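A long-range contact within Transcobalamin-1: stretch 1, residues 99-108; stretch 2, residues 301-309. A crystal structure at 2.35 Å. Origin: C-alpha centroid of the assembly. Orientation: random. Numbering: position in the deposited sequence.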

# COMPACT_ATOMS: atom_id res chain seq x y z
N ILE A 99 -7.59 -6.40 11.17
CA ILE A 99 -8.97 -6.85 11.14
C ILE A 99 -9.28 -7.59 9.84
O ILE A 99 -9.92 -8.64 9.85
N LEU A 100 -8.80 -7.04 8.72
CA LEU A 100 -9.02 -7.66 7.42
C LEU A 100 -8.36 -9.03 7.35
O LEU A 100 -8.97 -10.00 6.91
N ALA A 101 -7.10 -9.10 7.78
CA ALA A 101 -6.35 -10.35 7.77
C ALA A 101 -6.99 -11.41 8.67
O ALA A 101 -7.00 -12.59 8.33
N LEU A 102 -7.53 -10.99 9.81
CA LEU A 102 -8.12 -11.92 10.76
C LEU A 102 -9.51 -12.39 10.33
O LEU A 102 -10.00 -13.41 10.80
N GLY A 103 -10.14 -11.64 9.43
CA GLY A 103 -11.51 -11.92 9.06
C GLY A 103 -11.77 -12.12 7.58
O GLY A 103 -12.89 -11.86 7.12
N VAL A 104 -10.76 -12.57 6.84
CA VAL A 104 -10.93 -12.88 5.42
C VAL A 104 -12.04 -13.91 5.27
O VAL A 104 -12.88 -13.82 4.37
N CYS A 105 -12.05 -14.87 6.18
CA CYS A 105 -13.09 -15.88 6.25
C CYS A 105 -13.26 -16.31 7.71
O CYS A 105 -12.41 -16.03 8.55
N ARG A 106 -14.36 -16.99 8.00
CA ARG A 106 -14.64 -17.40 9.37
C ARG A 106 -13.71 -18.51 9.84
O ARG A 106 -13.66 -19.59 9.25
N ASN A 107 -12.97 -18.23 10.91
CA ASN A 107 -12.14 -19.24 11.56
C ASN A 107 -11.96 -18.91 13.03
O ASN A 107 -12.54 -17.96 13.54
N ALA A 108 -11.14 -19.71 13.72
CA ALA A 108 -10.92 -19.51 15.15
C ALA A 108 -10.20 -18.20 15.43
O ALA A 108 -10.46 -17.55 16.45
N ASP A 301 -13.78 -9.47 -1.68
CA ASP A 301 -14.08 -10.89 -1.61
C ASP A 301 -13.97 -11.42 -0.19
O ASP A 301 -14.14 -12.61 0.06
N ILE A 302 -13.69 -10.52 0.75
CA ILE A 302 -13.64 -10.86 2.16
C ILE A 302 -15.05 -11.09 2.71
O ILE A 302 -15.83 -10.15 2.88
N ASN A 303 -15.37 -12.35 2.97
CA ASN A 303 -16.65 -12.72 3.56
C ASN A 303 -16.43 -13.18 5.00
O ASN A 303 -15.99 -14.30 5.24
N LYS A 304 -16.74 -12.31 5.95
CA LYS A 304 -16.49 -12.58 7.36
C LYS A 304 -17.32 -13.75 7.88
O LYS A 304 -16.95 -14.41 8.86
N ASP A 305 -18.45 -14.01 7.23
CA ASP A 305 -19.32 -15.12 7.61
C ASP A 305 -19.06 -16.36 6.77
O ASP A 305 -19.94 -16.85 6.07
N SER A 306 -17.82 -16.84 6.84
CA SER A 306 -17.39 -18.13 6.29
C SER A 306 -17.16 -18.19 4.78
O SER A 306 -18.04 -17.89 3.97
N SER A 307 -15.93 -18.58 4.42
CA SER A 307 -15.54 -18.89 3.06
C SER A 307 -14.30 -19.77 3.17
O SER A 307 -13.75 -20.23 2.17
N CYS A 308 -13.88 -19.98 4.41
CA CYS A 308 -12.64 -20.70 4.72
C CYS A 308 -12.66 -22.15 4.27
O CYS A 308 -13.24 -23.01 4.94
N VAL A 309 -12.03 -22.42 3.13
CA VAL A 309 -11.81 -23.79 2.69
C VAL A 309 -10.57 -24.31 3.40
O VAL A 309 -9.45 -23.93 3.06

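Side-chain packing between residues 99-108 and 301-309 of Transcobalamin-1, two stretches nearly two hundred residues apart in sequence that bury 508 Å² between them. The contact has an apolar end at the close of a helix and a covalent end at a disulfide, with mostly backbone against backbone in the middle. Ile302 is the main bump at the apolar end. Its CA-to-CB bond points sideways, and with chi1 m and chi2 t the chain extends so that CD1 lies 3.8 Å from CD2 of Leu100. Leu100 answers from the last helical residues: its CB also starts out sideways, but the m,t rotamer brings its end nearer to the other stretch. The second branch of Ile302, CG2, settles over the turn that follows the helix, 3.2 Å from Gly103 O and 3.7 Å from Val104 CA. Gly103 presents only backbone here. Having no side chain, it leaves a shallow place bordered by Ile302 and Lys304; an ideal CB would lie 4.6 Å from Lys304 CB and would be crowded by Ile99 O at 3.3 Å. Lys304 borders this place with the root of its side chain, its CB 4.0 Å and its CA 3.7 Å from Gly103 O, while the rest of the chain leads away (chi1 p) to a salt bridge within its own stretch, Lys304 NZ to Asp305 OD2 at 3.3 Å. Val104 (chi1 t) turns its CB away, so its contribution is chiefly backbone, although its CG1 still comes within 4.4 Å of Ile302 CG1. Its carbonyl accepts the one hydrogen bond across the stretches, from Asn303 N to Val104 O at 3.2 Å, a weak bond with an angle of 123° at the hydrogen. Beside it, Cys105 CA approaches Asn303 O at 3.5 Å, with a nearly straight CA-H...O angle of 173°. The Asn303 side chain (chi1 t) serves its own loop instead, OD1 accepting from Asp305 N at 3.2 Å. The covalent end is built from unequal halves: Cys105 leaves its backbone sideways with chi1 p, whereas Cys308 points toward the other stretch with chi1 m. Their SG atoms join at 2.0 Å with a chi3 of 75°, tying the two loops together. Around the bridge, Cys105 CB packs 3.7 Å from Ser307 N and 4.0 Å from Ser307 CB, and Cys308 SG lies 3.3 Å from Arg106 O and 4.2 Å from Asn107 CB. Cys308 is poorly ordered, so this side of the bridge is less sharply defined. Arg106 fits the bend at Lys304-Ser306 with the root of its side chain: CB sits 3.3 Å from Ser306 N, 3.6 Å from Lys304 O and 3.8 Å from Ser306 CB. Beyond CB the chain (chi1 t) leads away, leaving its guanidinium without a polar partner across the contact. Ser307 OG turns back to Ser306 O at 2.7 Å, a hydrogen bond within its own stretch.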

# COMPACT_ATOMS: atom_id res chain seq x y z
CB ILE A 99 -9.95 -5.68 11.34
CG1 ILE A 99 -9.73 -5.03 12.71
CG2 ILE A 99 -11.40 -6.15 11.19
CD1 ILE A 99 -10.59 -3.81 12.98
CB LEU A 100 -8.51 -6.76 6.29
CG LEU A 100 -9.23 -5.43 6.08
CD1 LEU A 100 -8.51 -4.61 5.02
CD2 LEU A 100 -10.69 -5.65 5.70
CB ALA A 101 -4.91 -10.11 8.18
CB LEU A 102 -8.20 -11.30 12.16
CG LEU A 102 -6.90 -11.18 12.96
CD1 LEU A 102 -7.11 -10.36 14.22
CD2 LEU A 102 -6.34 -12.56 13.30
CB VAL A 104 -9.64 -13.45 4.80
CG1 VAL A 104 -9.84 -13.76 3.32
CG2 VAL A 104 -8.49 -12.48 4.98
CB CYS A 105 -12.74 -17.08 5.37
SG CYS A 105 -11.01 -17.61 5.50
CB ARG A 106 -16.10 -17.84 9.53
CG ARG A 106 -16.46 -18.34 10.91
CD ARG A 106 -17.43 -17.41 11.61
NE ARG A 106 -17.86 -17.94 12.90
CZ ARG A 106 -18.87 -18.79 13.05
NH1 ARG A 106 -19.55 -19.21 11.99
NH2 ARG A 106 -19.20 -19.23 14.26
CB ASN A 107 -10.78 -19.36 10.86
CG ASN A 107 -9.93 -18.11 11.02
OD1 ASN A 107 -10.45 -17.01 11.21
ND2 ASN A 107 -8.62 -18.28 10.93
CB ALA A 108 -10.15 -20.69 15.74
CB ASP A 301 -13.16 -11.68 -2.54
CG ASP A 301 -13.42 -11.37 -4.00
OD1 ASP A 301 -14.59 -11.09 -4.34
OD2 ASP A 301 -12.46 -11.40 -4.80
CB ILE A 302 -12.93 -9.77 2.97
CG1 ILE A 302 -11.45 -9.69 2.58
CG2 ILE A 302 -13.06 -10.03 4.46
CD1 ILE A 302 -10.69 -8.57 3.24
CB ASN A 303 -17.32 -13.82 2.73
CG ASN A 303 -18.80 -13.99 3.05
OD1 ASN A 303 -19.26 -13.61 4.13
ND2 ASN A 303 -19.54 -14.56 2.12
CB LYS A 304 -16.73 -11.33 8.21
CG LYS A 304 -18.19 -10.97 8.40
CD LYS A 304 -18.33 -9.67 9.19
CE LYS A 304 -19.73 -9.51 9.74
NZ LYS A 304 -20.05 -10.58 10.74
CB ASP A 305 -20.79 -14.71 7.54
CG ASP A 305 -21.16 -13.67 8.59
OD1 ASP A 305 -21.40 -14.06 9.75
OD2 ASP A 305 -21.20 -12.47 8.25
CB SER A 306 -18.30 -19.28 6.75
OG SER A 306 -17.77 -20.53 6.35
CB SER A 307 -15.23 -17.63 2.26
OG SER A 307 -16.39 -16.84 2.07
CB CYS A 308 -12.34 -20.63 6.22
SG CYS A 308 -11.52 -19.11 6.77
CB VAL A 309 -11.62 -23.86 1.17
CG1 VAL A 309 -11.51 -25.31 0.72
CG2 VAL A 309 -12.76 -23.16 0.45